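Local structure of penicillin-binding protein 1A (Mycobacterium tuberculosis, 5CXW) at residues G177-F182 with Q208-D213; F99-L104 with S216-L221; K1-L6 with A76-D81; M60-V65 with V319-V324. The protein cross-links the peptide side chains of peptidoglycan through its penicillin-sensitive transpeptidase domain, the part present here, while the whole protein also polymerises glycan strands. All blocks are in the same frame, centred on the assembly; numbering follows the deposited sequence. Where two conformers were deposited one is given.

Interaction 1 of 4, residues G177-F182 with Q208-D213. With PEG (di(hydroxyethyl)ether), chain D.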
loop_
_atom_site.group_PDB
_atom_site.type_symbol
_atom_site.label_atom_id
_atom_site.label_comp_id
_atom_site.label_asym_id
_atom_site.label_seq_id
_atom_site.Cartn_x
_atom_site.Cartn_y
_atom_site.Cartn_z
ATOM N N GLY A 177 -1.332 -8.056 6.539
ATOM C CA GLY A 177 -0.164 -8.459 5.764
ATOM C C GLY A 177 1.001 -7.526 5.796
ATOM O O GLY A 177 1.969 -7.775 5.059
ATOM N N ILE A 178 0.993 -6.448 6.588
ATOM C CA ILE A 178 2.225 -5.675 6.784
ATOM C C ILE A 178 3.193 -6.578 7.491
ATOM O O ILE A 178 2.904 -7.084 8.573
ATOM C CB ILE A 178 1.998 -4.345 7.529
ATOM C CG1 ILE A 178 0.965 -3.441 6.813
ATOM C CG2 ILE A 178 3.315 -3.661 7.728
ATOM C CD1 ILE A 178 1.328 -3.065 5.382
ATOM N N ALA A 179 4.325 -6.894 6.864
ATOM C CA ALA A 179 5.199 -7.935 7.434
ATOM C C ALA A 179 5.736 -7.474 8.775
ATOM O O ALA A 179 5.927 -6.269 8.992
ATOM C CB ALA A 179 6.371 -8.230 6.517
ATOM N N SER A 180 5.955 -8.438 9.654
ATOM C CA SER A 180 6.463 -8.206 11.005
ATOM C C SER A 180 7.955 -7.847 11.049
ATOM O O SER A 180 8.416 -7.340 12.070
ATOM C CB SER A 180 6.254 -9.450 11.873
ATOM O OG SER A 180 4.877 -9.506 12.151
ATOM N N SER A 181 8.673 -8.168 9.978
ATOM C CA SER A 181 10.065 -7.840 9.821
ATOM C C SER A 181 10.446 -7.793 8.366
ATOM O O SER A 181 9.761 -8.356 7.502
ATOM C CB SER A 181 10.929 -8.901 10.544
ATOM O OG SER A 181 10.732 -10.161 9.909
ATOM N N PHE A 182 11.529 -7.075 8.090
ATOM C CA PHE A 182 12.135 -7.057 6.790
ATOM C C PHE A 182 13.574 -6.605 6.959
ATOM O O PHE A 182 13.963 -6.191 8.045
ATOM C CB PHE A 182 11.357 -6.206 5.754
ATOM C CG PHE A 182 11.186 -4.764 6.103
ATOM C CD1 PHE A 182 12.151 -3.849 5.771
ATOM C CD2 PHE A 182 9.988 -4.309 6.666
ATOM C CE1 PHE A 182 12.014 -2.509 6.079
ATOM C CE2 PHE A 182 9.831 -2.982 6.992
ATOM C CZ PHE A 182 10.840 -2.066 6.695
ATOM N N GLN A 208 8.416 2.714 9.286
ATOM C CA GLN A 208 8.857 2.229 7.997
ATOM C C GLN A 208 8.132 0.996 7.591
ATOM O O GLN A 208 7.999 0.048 8.373
ATOM C CB GLN A 208 10.354 1.930 8.035
ATOM C CG GLN A 208 11.194 3.170 8.152
ATOM C CD GLN A 208 12.682 2.855 8.016
ATOM O OE1 GLN A 208 13.100 1.698 7.807
ATOM N NE2 GLN A 208 13.482 3.883 8.109
ATOM N N THR A 209 7.652 0.993 6.344
ATOM C CA THR A 209 6.988 -0.116 5.726
ATOM C C THR A 209 7.469 -0.183 4.267
ATOM O O THR A 209 7.928 0.818 3.698
ATOM C CB THR A 209 5.472 0.187 5.741
ATOM O OG1 THR A 209 5.061 0.299 7.101
ATOM C CG2 THR A 209 4.564 -0.884 5.063
ATOM N N ARG A 210 7.367 -1.350 3.639
ATOM C CA ARG A 210 7.806 -1.442 2.219
ATOM C C ARG A 210 6.591 -1.277 1.307
ATOM O O ARG A 210 5.456 -1.603 1.667
ATOM C CB ARG A 210 8.416 -2.803 1.949
ATOM C CG ARG A 210 9.586 -3.187 2.859
ATOM C CD ARG A 210 10.047 -4.633 2.625
ATOM N NE ARG A 210 9.038 -5.561 3.152
ATOM C CZ ARG A 210 9.016 -6.880 2.968
ATOM N NH1 ARG A 210 9.985 -7.492 2.321
ATOM N NH2 ARG A 210 8.044 -7.597 3.547
ATOM N N VAL A 211 6.873 -0.851 0.077
ATOM C CA VAL A 211 5.848 -0.719 -0.944
ATOM C C VAL A 211 5.185 -2.088 -1.155
ATOM O O VAL A 211 3.950 -2.174 -1.285
ATOM C CB VAL A 211 6.479 -0.198 -2.249
ATOM C CG1 VAL A 211 5.500 -0.192 -3.411
ATOM C CG2 VAL A 211 7.032 1.214 -2.105
ATOM N N ILE A 212 5.981 -3.187 -1.187
ATOM C CA ILE A 212 5.357 -4.501 -1.322
ATOM C C ILE A 212 4.403 -4.843 -0.189
ATOM O O ILE A 212 3.347 -5.421 -0.450
ATOM C CB ILE A 212 6.379 -5.655 -1.578
ATOM C CG1 ILE A 212 5.659 -6.991 -1.800
ATOM C CG2 ILE A 212 7.437 -5.755 -0.463
ATOM C CD1 ILE A 212 6.514 -7.937 -2.664
ATOM N N ASP A 213 4.719 -4.441 1.044
ATOM C CA ASP A 213 3.840 -4.681 2.196
ATOM C C ASP A 213 2.509 -3.960 1.984
ATOM O O ASP A 213 1.472 -4.501 2.250
ATOM C CB ASP A 213 4.450 -4.116 3.502
ATOM C CG ASP A 213 5.676 -4.906 3.985
ATOM O OD1 ASP A 213 5.576 -6.148 4.089
ATOM O OD2 ASP A 213 6.693 -4.266 4.355
HETATM O O2 PEG D . 12.171 9.316 7.619
HETATM C C3 PEG D . 13.089 8.264 7.883
HETATM C C4 PEG D . 12.392 6.963 7.601
HETATM O O4 PEG D . 12.011 6.409 8.845
HETATM O O HOH W 1 6.621 -4.196 7.145
#

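Interaction 2 of 4, residues F99-L104 with S216-L221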
loop_
_atom_site.group_PDB
_atom_site.type_symbol
_atom_site.label_atom_id
_atom_site.label_comp_id
_atom_site.label_asym_id
_atom_site.label_seq_id
_atom_site.Cartn_x
_atom_site.Cartn_y
_atom_site.Cartn_z
ATOM N N PHE A 99 -1.489 4.799 5.786
ATOM C CA PHE A 99 -1.565 3.859 6.879
ATOM C C PHE A 99 -2.887 4.005 7.663
ATOM O O PHE A 99 -3.237 3.091 8.471
ATOM C CB PHE A 99 -0.394 4.046 7.838
ATOM C CG PHE A 99 0.172 2.736 8.317
ATOM C CD1 PHE A 99 0.873 1.952 7.440
ATOM C CD2 PHE A 99 -0.022 2.281 9.601
ATOM C CE1 PHE A 99 1.362 0.743 7.810
ATOM C CE2 PHE A 99 0.515 1.056 9.987
ATOM C CZ PHE A 99 1.185 0.292 9.092
ATOM N N LYS A 100 -3.663 5.083 7.418
ATOM C CA LYS A 100 -4.886 5.293 8.162
ATOM C C LYS A 100 -5.891 4.148 8.010
ATOM O O LYS A 100 -6.751 3.947 8.888
ATOM C CB LYS A 100 -5.605 6.606 7.743
ATOM C CG LYS A 100 -4.875 7.849 8.190
ATOM C CD LYS A 100 -5.506 9.130 7.703
ATOM C CE LYS A 100 -4.641 10.271 8.156
ATOM N NZ LYS A 100 -5.097 11.482 7.569
ATOM N N VAL A 101 -5.861 3.481 6.861
ATOM C CA VAL A 101 -6.811 2.399 6.578
ATOM C C VAL A 101 -6.699 1.334 7.631
ATOM O O VAL A 101 -7.681 0.665 7.939
ATOM C CB VAL A 101 -6.700 1.795 5.146
ATOM C CG1 VAL A 101 -6.816 2.871 4.118
ATOM C CG2 VAL A 101 -5.445 0.947 4.989
ATOM N N PHE A 102 -5.512 1.164 8.236
ATOM C CA PHE A 102 -5.378 0.119 9.269
ATOM C C PHE A 102 -5.999 0.531 10.584
ATOM O O PHE A 102 -6.469 -0.337 11.334
ATOM C CB PHE A 102 -3.896 -0.314 9.414
ATOM C CG PHE A 102 -3.343 -0.752 8.114
ATOM C CD1 PHE A 102 -3.950 -1.798 7.416
ATOM C CD2 PHE A 102 -2.288 -0.111 7.523
ATOM C CE1 PHE A 102 -3.496 -2.183 6.161
ATOM C CE2 PHE A 102 -1.829 -0.507 6.260
ATOM C CZ PHE A 102 -2.445 -1.536 5.571
ATOM N N ALA A 103 -6.006 1.832 10.877
ATOM C CA ALA A 103 -6.795 2.320 12.004
ATOM C C ALA A 103 -8.273 2.079 11.773
ATOM O O ALA A 103 -9.042 1.756 12.676
ATOM C CB ALA A 103 -6.536 3.766 12.315
ATOM N N LEU A 104 -8.717 2.240 10.543
ATOM C CA LEU A 104 -10.128 1.976 10.239
ATOM C C LEU A 104 -10.487 0.505 10.342
ATOM O O LEU A 104 -11.528 0.128 10.921
ATOM C CB LEU A 104 -10.447 2.530 8.866
ATOM C CG LEU A 104 -11.908 2.456 8.442
ATOM C CD1 LEU A 104 -12.888 3.080 9.397
ATOM C CD2 LEU A 104 -12.090 3.055 7.067
ATOM N N SER A 216 0.396 -5.681 -0.645
ATOM C CA SER A 216 -0.102 -6.951 -0.095
ATOM C C SER A 216 -1.222 -6.724 0.897
ATOM O O SER A 216 -2.266 -7.427 0.864
ATOM C CB SER A 216 1.063 -7.695 0.551
ATOM O OG SER A 216 0.636 -8.867 1.234
ATOM N N ALA A 217 -1.052 -5.797 1.843
ATOM C CA ALA A 217 -2.087 -5.532 2.826
ATOM C C ALA A 217 -3.395 -5.029 2.195
ATOM O O ALA A 217 -4.499 -5.426 2.606
ATOM C CB ALA A 217 -1.580 -4.559 3.923
ATOM N N TYR A 218 -3.281 -4.157 1.221
ATOM C CA TYR A 218 -4.468 -3.657 0.488
ATOM C C TYR A 218 -5.091 -4.800 -0.372
ATOM O O TYR A 218 -6.323 -4.901 -0.502
ATOM C CB TYR A 218 -4.140 -2.454 -0.344
ATOM C CG TYR A 218 -4.123 -1.122 0.348
ATOM C CD1 TYR A 218 -3.451 -0.932 1.572
ATOM C CD2 TYR A 218 -4.737 -0.000 -0.222
ATOM C CE1 TYR A 218 -3.405 0.323 2.177
ATOM C CE2 TYR A 218 -4.647 1.238 0.334
ATOM C CZ TYR A 218 -3.981 1.407 1.534
ATOM O OH TYR A 218 -3.897 2.671 2.150
ATOM N N ALA A 219 -4.246 -5.752 -0.843
ATOM C CA ALA A 219 -4.775 -6.966 -1.523
ATOM C C ALA A 219 -5.688 -7.761 -0.580
ATOM O O ALA A 219 -6.732 -8.262 -0.980
ATOM C CB ALA A 219 -3.650 -7.785 -2.113
ATOM N N THR A 220 -5.334 -7.835 0.701
ATOM C CA THR A 220 -6.146 -8.542 1.660
ATOM C C THR A 220 -7.520 -7.877 1.776
ATOM O O THR A 220 -8.565 -8.562 1.864
ATOM C CB THR A 220 -5.410 -8.595 3.020
ATOM O OG1 THR A 220 -4.194 -9.334 2.858
ATOM C CG2 THR A 220 -6.234 -9.226 4.116
ATOM N N LEU A 221 -7.517 -6.542 1.786
ATOM C CA LEU A 221 -8.775 -5.801 1.762
ATOM C C LEU A 221 -9.591 -6.103 0.494
ATOM O O LEU A 221 -10.810 -6.361 0.580
ATOM C CB LEU A 221 -8.545 -4.311 1.948
ATOM C CG LEU A 221 -7.948 -3.870 3.277
ATOM C CD1 LEU A 221 -7.559 -2.404 3.182
ATOM C CD2 LEU A 221 -8.934 -4.114 4.398
#

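Interaction 3 of 4, residues K1-L6 with A76-D81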
loop_
_atom_site.group_PDB
_atom_site.type_symbol
_atom_site.label_atom_id
_atom_site.label_comp_id
_atom_site.label_asym_id
_atom_site.label_seq_id
_atom_site.Cartn_x
_atom_site.Cartn_y
_atom_site.Cartn_z
ATOM N N LYS A 1 18.755 -4.333 -19.113
ATOM C CA LYS A 1 18.655 -5.361 -18.022
ATOM C C LYS A 1 17.689 -4.876 -16.913
ATOM O O LYS A 1 16.752 -5.597 -16.539
ATOM C CB LYS A 1 20.064 -5.685 -17.487
ATOM C CG LYS A 1 20.133 -6.619 -16.302
ATOM C CD LYS A 1 19.530 -7.970 -16.571
ATOM C CE LYS A 1 19.615 -8.789 -15.299
ATOM N NZ LYS A 1 19.794 -10.217 -15.637
ATOM N N GLY A 2 17.983 -3.682 -16.379
ATOM C CA GLY A 2 17.025 -2.840 -15.635
ATOM C C GLY A 2 16.053 -3.412 -14.591
ATOM O O GLY A 2 16.462 -4.170 -13.687
ATOM N N PRO A 3 14.764 -2.987 -14.657
ATOM C CA PRO A 3 13.770 -3.435 -13.636
ATOM C C PRO A 3 13.650 -4.974 -13.484
ATOM O O PRO A 3 13.458 -5.497 -12.373
ATOM C CB PRO A 3 12.449 -2.817 -14.140
ATOM C CG PRO A 3 12.863 -1.599 -14.883
ATOM C CD PRO A 3 14.212 -1.909 -15.510
ATOM N N ASN A 4 13.815 -5.715 -14.590
ATOM C CA ASN A 4 13.804 -7.179 -14.502
ATOM C C ASN A 4 14.935 -7.762 -13.640
ATOM O O ASN A 4 14.751 -8.830 -13.043
ATOM C CB ASN A 4 13.815 -7.817 -15.879
ATOM C CG ASN A 4 12.516 -7.589 -16.617
ATOM O OD1 ASN A 4 11.413 -7.907 -16.117
ATOM N ND2 ASN A 4 12.625 -7.012 -17.811
ATOM N N GLY A 5 16.079 -7.066 -13.547
ATOM C CA GLY A 5 17.134 -7.487 -12.598
ATOM C C GLY A 5 16.682 -7.539 -11.124
ATOM O O GLY A 5 17.106 -8.405 -10.347
ATOM N N LEU A 6 15.889 -6.550 -10.723
ATOM C CA LEU A 6 15.391 -6.475 -9.353
ATOM C C LEU A 6 14.336 -7.553 -9.180
ATOM O O LEU A 6 14.244 -8.143 -8.114
ATOM C CB LEU A 6 14.831 -5.065 -9.024
ATOM C CG LEU A 6 15.854 -3.944 -9.072
ATOM C CD1 LEU A 6 15.180 -2.601 -8.797
ATOM C CD2 LEU A 6 17.042 -4.231 -8.139
ATOM N N ALA A 76 3.212 -7.056 -11.063
ATOM C CA ALA A 76 4.069 -6.007 -11.558
ATOM C C ALA A 76 4.956 -5.568 -10.405
ATOM O O ALA A 76 4.522 -5.514 -9.270
ATOM C CB ALA A 76 3.259 -4.814 -12.045
ATOM N N TYR A 77 6.185 -5.238 -10.725
ATOM C CA TYR A 77 7.198 -4.918 -9.708
ATOM C C TYR A 77 8.279 -4.047 -10.338
ATOM O O TYR A 77 9.068 -4.516 -11.208
ATOM C CB TYR A 77 7.831 -6.223 -9.182
ATOM C CG TYR A 77 8.751 -6.077 -7.991
ATOM C CD1 TYR A 77 8.245 -6.102 -6.704
ATOM C CD2 TYR A 77 10.135 -5.893 -8.155
ATOM C CE1 TYR A 77 9.060 -5.994 -5.600
ATOM C CE2 TYR A 77 10.956 -5.787 -7.062
ATOM C CZ TYR A 77 10.405 -5.844 -5.781
ATOM O OH TYR A 77 11.226 -5.743 -4.731
ATOM N N TYR A 78 8.270 -2.774 -9.924
ATOM C CA TYR A 78 9.235 -1.825 -10.316
ATOM C C TYR A 78 9.901 -1.321 -9.043
ATOM O O TYR A 78 9.267 -0.608 -8.245
ATOM C CB TYR A 78 8.570 -0.667 -11.085
ATOM C CG TYR A 78 9.620 0.375 -11.500
ATOM C CD1 TYR A 78 10.367 0.247 -12.669
ATOM C CD2 TYR A 78 9.919 1.437 -10.662
ATOM C CE1 TYR A 78 11.343 1.195 -13.010
ATOM C CE2 TYR A 78 10.871 2.364 -10.982
ATOM C CZ TYR A 78 11.586 2.244 -12.147
ATOM O OH TYR A 78 12.548 3.209 -12.416
ATOM N N GLY A 79 11.164 -1.649 -8.847
ATOM C CA GLY A 79 11.925 -1.083 -7.706
ATOM C C GLY A 79 13.006 -0.093 -8.092
ATOM O O GLY A 79 13.714 0.406 -7.224
ATOM N N GLY A 80 13.140 0.183 -9.383
ATOM C CA GLY A 80 14.236 0.995 -9.863
ATOM C C GLY A 80 14.664 0.528 -11.245
ATOM O O GLY A 80 14.270 -0.542 -11.712
ATOM N N ASP A 81 15.466 1.342 -11.918
ATOM C CA ASP A 81 15.938 0.975 -13.269
ATOM C C ASP A 81 17.343 0.385 -13.299
ATOM O O ASP A 81 17.863 0.142 -14.381
ATOM C CB ASP A 81 15.861 2.172 -14.221
ATOM C CG ASP A 81 14.497 2.298 -14.896
ATOM O OD1 ASP A 81 14.204 1.552 -15.884
ATOM O OD2 ASP A 81 13.732 3.173 -14.439
HETATM O O HOH W 2 11.822 -3.933 -10.689
#

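Interaction 4 of 4, residues M60-V65 with V319-V324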
loop_
_atom_site.group_PDB
_atom_site.type_symbol
_atom_site.label_atom_id
_atom_site.label_comp_id
_atom_site.label_asym_id
_atom_site.label_seq_id
_atom_site.Cartn_x
_atom_site.Cartn_y
_atom_site.Cartn_z
ATOM N N MET A 60 14.896 11.976 -8.180
ATOM C CA MET A 60 13.573 11.416 -7.900
ATOM C C MET A 60 13.558 9.930 -8.188
ATOM O O MET A 60 14.182 9.441 -9.162
ATOM C CB MET A 60 12.520 12.105 -8.758
ATOM C CG MET A 60 11.112 11.799 -8.321
ATOM S SD MET A 60 9.888 12.838 -9.083
ATOM C CE MET A 60 10.401 14.469 -8.500
ATOM N N ARG A 61 12.839 9.194 -7.347
ATOM C CA ARG A 61 12.702 7.745 -7.492
ATOM C C ARG A 61 11.245 7.365 -7.348
ATOM O O ARG A 61 10.438 8.099 -6.737
ATOM C CB ARG A 61 13.533 7.028 -6.441
ATOM C CG ARG A 61 15.053 7.286 -6.556
ATOM C CD ARG A 61 15.619 6.491 -7.706
ATOM N NE ARG A 61 17.072 6.681 -7.794
ATOM C CZ ARG A 61 17.678 7.711 -8.352
ATOM N NH1 ARG A 61 16.984 8.741 -8.899
ATOM N NH2 ARG A 61 19.010 7.744 -8.348
ATOM N N ALA A 62 10.897 6.211 -7.910
ATOM C CA ALA A 62 9.554 5.630 -7.710
ATOM C C ALA A 62 9.637 4.137 -7.464
ATOM O O ALA A 62 10.628 3.486 -7.827
ATOM C CB ALA A 62 8.647 5.910 -8.918
ATOM N N ALA A 63 8.614 3.584 -6.845
ATOM C CA ALA A 63 8.452 2.151 -6.742
ATOM C C ALA A 63 6.983 1.786 -6.919
ATOM O O ALA A 63 6.103 2.538 -6.438
ATOM C CB ALA A 63 8.961 1.665 -5.404
ATOM N N VAL A 64 6.727 0.663 -7.612
ATOM C CA VAL A 64 5.371 0.190 -7.901
ATOM C C VAL A 64 5.317 -1.314 -7.681
ATOM O O VAL A 64 6.161 -2.059 -8.180
ATOM C CB VAL A 64 4.990 0.429 -9.367
ATOM C CG1 VAL A 64 3.542 0.047 -9.631
ATOM C CG2 VAL A 64 5.208 1.879 -9.783
ATOM N N VAL A 65 4.357 -1.777 -6.909
ATOM C CA VAL A 65 4.098 -3.212 -6.761
ATOM C C VAL A 65 2.614 -3.484 -6.941
ATOM O O VAL A 65 1.784 -2.796 -6.329
ATOM C CB VAL A 65 4.543 -3.716 -5.380
ATOM C CG1 VAL A 65 4.296 -5.234 -5.278
ATOM C CG2 VAL A 65 6.003 -3.415 -5.176
ATOM N N VAL A 319 2.054 2.594 -4.963
ATOM C CA VAL A 319 3.048 3.455 -5.591
ATOM C C VAL A 319 3.566 4.430 -4.558
ATOM O O VAL A 319 2.807 5.124 -3.886
ATOM C CB VAL A 319 2.456 4.300 -6.714
ATOM C CG1 VAL A 319 3.517 5.189 -7.354
ATOM C CG2 VAL A 319 1.758 3.396 -7.789
ATOM N N TRP A 320 4.898 4.523 -4.554
ATOM C CA TRP A 320 5.666 5.506 -3.779
ATOM C C TRP A 320 6.502 6.335 -4.750
ATOM O O TRP A 320 7.024 5.820 -5.724
ATOM C CB TRP A 320 6.563 4.786 -2.787
ATOM C CG TRP A 320 7.649 5.653 -2.160
ATOM C CD1 TRP A 320 7.531 6.408 -1.011
ATOM C CD2 TRP A 320 8.997 5.828 -2.608
ATOM N NE1 TRP A 320 8.730 7.023 -0.729
ATOM C CE2 TRP A 320 9.636 6.706 -1.707
ATOM C CE3 TRP A 320 9.739 5.326 -3.683
ATOM C CZ2 TRP A 320 10.995 7.041 -1.821
ATOM C CZ3 TRP A 320 11.055 5.682 -3.812
ATOM C CH2 TRP A 320 11.685 6.541 -2.869
ATOM N N VAL A 321 6.557 7.635 -4.473
ATOM C CA VAL A 321 7.514 8.530 -5.083
ATOM C C VAL A 321 8.281 9.234 -3.974
ATOM O O VAL A 321 7.713 9.687 -2.968
ATOM C CB VAL A 321 6.818 9.543 -6.018
ATOM C CG1 VAL A 321 7.846 10.520 -6.602
ATOM C CG2 VAL A 321 6.054 8.841 -7.130
ATOM N N GLY A 322 9.593 9.382 -4.151
ATOM C CA GLY A 322 10.439 10.116 -3.192
ATOM C C GLY A 322 11.759 10.442 -3.853
ATOM O O GLY A 322 11.839 10.476 -5.098
ATOM N N THR A 323 12.783 10.654 -3.051
ATOM C CA THR A 323 14.102 10.906 -3.600
ATOM C C THR A 323 15.098 9.874 -3.161
ATOM O O THR A 323 14.907 9.179 -2.149
ATOM C CB THR A 323 14.652 12.310 -3.257
ATOM O OG1 THR A 323 15.075 12.402 -1.882
ATOM C CG2 THR A 323 13.613 13.393 -3.572
ATOM N N VAL A 324 16.213 9.791 -3.900
ATOM C CA VAL A 324 17.118 8.678 -3.676
ATOM C C VAL A 324 17.746 8.642 -2.263
ATOM O O VAL A 324 17.915 7.573 -1.711
ATOM C CB VAL A 324 18.223 8.629 -4.745
ATOM C CG1 VAL A 324 18.982 9.939 -4.809
ATOM C CG2 VAL A 324 19.120 7.438 -4.513
#

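Interaction 1 of 4, residues G177-F182 with Q208-D213
Phe-182 has CG turned between its backbone N and carbonyl carbon (chi1 59°), and Arg-210 bends at chi3 (-71°) to place NE; the two side chains run past each other in opposite directions, ring and guanidinium planes 9° apart. The contact fastens the loop after helix 165-176 to the start of helix 211-222 in the transpeptidase domain, with Arg-210 as N-cap residue. The stacked part is a CH-pi contact: Arg-210 CG sits over the centre of the Phe-182 ring, 3.8 Å from the centroid, while NE and CZ continue beneath Phe-182 CB. The carboxylate of Asp-213 gathers the polar groups. Its OD1 accepts Ala-179 N at 3.1 Å from one face of the carboxylate and Arg-210 NH2 from the other. The guanidinium forms a side-on salt bridge, Arg-210 NE to Asp-213 OD2 at 2.9 Å and NH2 to OD1; OD2 also accepts the backbone N of Arg-210. So many N-H groups around a buried acid would be expected to favour its ionised form. A water bridges the segments, donating to Ala-179 O and Asp-213 OD2. Gly-177 ends the preceding helix in a Schellman motif, after which Ile-178 turns inward, its CD1 3.4 Å from Asp-213 O.

Interaction 2 of 4, residues F99-L104 with S216-L221
Val-101 and Tyr-218 meet nearly at a right angle, the two methyls of the valine resting against the hydroxyl end of the tyrosine. Val-101 CG2 lies 3.5 Å from Tyr-218 CE1, and Val-101 CG1 is equally near Tyr-218 OH. This is the tight part of a buried apolar contact between helix 100-109, which follows the putative nucleophile Ser-97, and helix 211-222. Beside it the tip of Phe-102 closes on the preceding residue, Ala-217: Phe-102 CZ is 3.6 Å from Ala-217 CB and sits near the plane of the Tyr-218 ring, at its edge, 4.0 Å from Tyr-218 CE1. With CG anti to the carbonyl carbon (chi1 -55°), the Phe-102 ring has Val-101 CG2 over the centre of one face. Its own CD2 points onto the centre of the Phe-99 ring. The loose side is at Leu-221, where CD1 comes no nearer than 4.4 Å to Val-101 CG2. Side chains alone bridge the gap, since the axes of segments 100-104 and 216-221 approach to 11.8 Å at 38°. The Tyr-218 hydroxyl is hydrogen-bonded to Ser-98 O, next to Ser-97, and Lys-100, consistent with the lysine of an SxxK motif, turns away toward Ser-150 and Asn-152. Met-270 of helix 260-270 packs on Val-101 and Tyr-218, Ala-173 and Ala-176 of helix 165-176 cover Phe-102, and Val-309 and Tyr-311 of strand 303-312 adjoin Tyr-218.

Interaction 3 of 4, residues K1-L6 with A76-D81
Pro-3 O and Tyr-77 O are joined by one water, which donates to them at 2.8 Å and 2.9 Å respectively and accepts from Gly-79 N. This three-way bridge links the first turn of the N-terminal helix 2-19 to the end of strand 74-78, an outer strand of the five-stranded antiparallel sheet of the transpeptidase domain. Direct contacts are van der Waals and C-H...O. The proline ring leans on Tyr-78, with Pro-3 CG 3.7 Å from Tyr-78 CE1, and its CD meets Asp-81 OD1, while on one face of the same tyrosine ring Gly-80 N lies above the rim. The turn after the strand also offers carbonyls to C-H groups: Gly-2 CA is 3.3 Å from Asp-81 O, and Pro-3 CA approaches Gly-80 O at 3.5 Å. The latter oxygen is buried here without any hydrogen-bond partner in the model. Gly-80 has a backbone phi of 147°, a conformation readily adopted by glycine. Tyr-77 borders the helix through CE2 beside Leu-6, while its hydroxyl is held by Asp-87 and Gln-90. Helix 39-53 flanks the site, Glu-46 touching Pro-3 and Val-49 touching Tyr-78. One turn along the helix Leu-6 pushes CD1 against the glycine backbone, 3.4 Å from Gly-79 C and 3.5 Å from Gly-80 N.

Interaction 4 of 4, residues M60-V65 with V319-V324
Arg-61 runs from Trp-320 to Val-324 at one end of an antiparallel strand pair that lies in the interior of the domain's five-stranded sheet. Its CB touches the indole, 3.9 Å from Trp-320 CZ3, and CG then passes Val-324 CA. The bend at chi2 (-76°) places CD, beyond which NE and CZ run alongside Val-324, whose CB lies over one face of the guanidinium, 3.8 Å from Arg-61 CZ. At the tip NH1 turns back to Met-60 O at 2.9 Å, in the guanidinium plane but from above the carbonyl plane; it is also hydrogen-bonded to Pro-58 O. The backbones pair regularly. Arg-61 N donates to Gly-322 O at 2.8 Å and receives the return bond at its own O from Gly-322 N; Ala-63 and Trp-320 form the second hydrogen-bonded pair.

Trp-320 has CG anti to its backbone N (chi1 166°), and its indole extends beside the neighbouring strand with Ala-63 N at the ring edge, in plane. Gly-322 has no side chain, and its N lies over the indole toward the rim, 3.5 Å above the ring plane. Indole NE1 is hydrogen-bonded to Asp-305 OD2, and Val-211 of helix 211-222 packs on Ala-63 and Trp-320 on this face of the sheet. On the other face, beneath helices 39-53 and 343-356, Ala-62, Val-64, Val-319 and Val-321 form an aliphatic layer. Met-60 CG adds to it from the strand end, 3.9 Å from Val-321 CG1, and farther along Val-64 CG1 meets Val-319 CG2 at 4.2 Å.

Helix 211-222 ties together interactions 1, 2 and 4. It serves both interaction 1 and interaction 2, whose centres are 12 Å apart and which meet where Ile-178 CD1 lies 3.6 Å from Ala-217 CB. From its first turn Val-211 reaches interaction 4, with CG2 3.7 Å from Trp-320 CB. Interaction 4 in turn joins interaction 3 through neighbouring strands, a probable hydrogen bond linking Tyr-78 N to Val-64 O at 2.8 Å. Interaction 2 lies nearest the catalytic centre: the Tyr-218 side chain is about 8 Å from that of Ser-97 and about 9 Å from the bound penicillin V. Trp-320 and Thr-209 stand farther from the drug, about 11 Å and 13 Å by side chain.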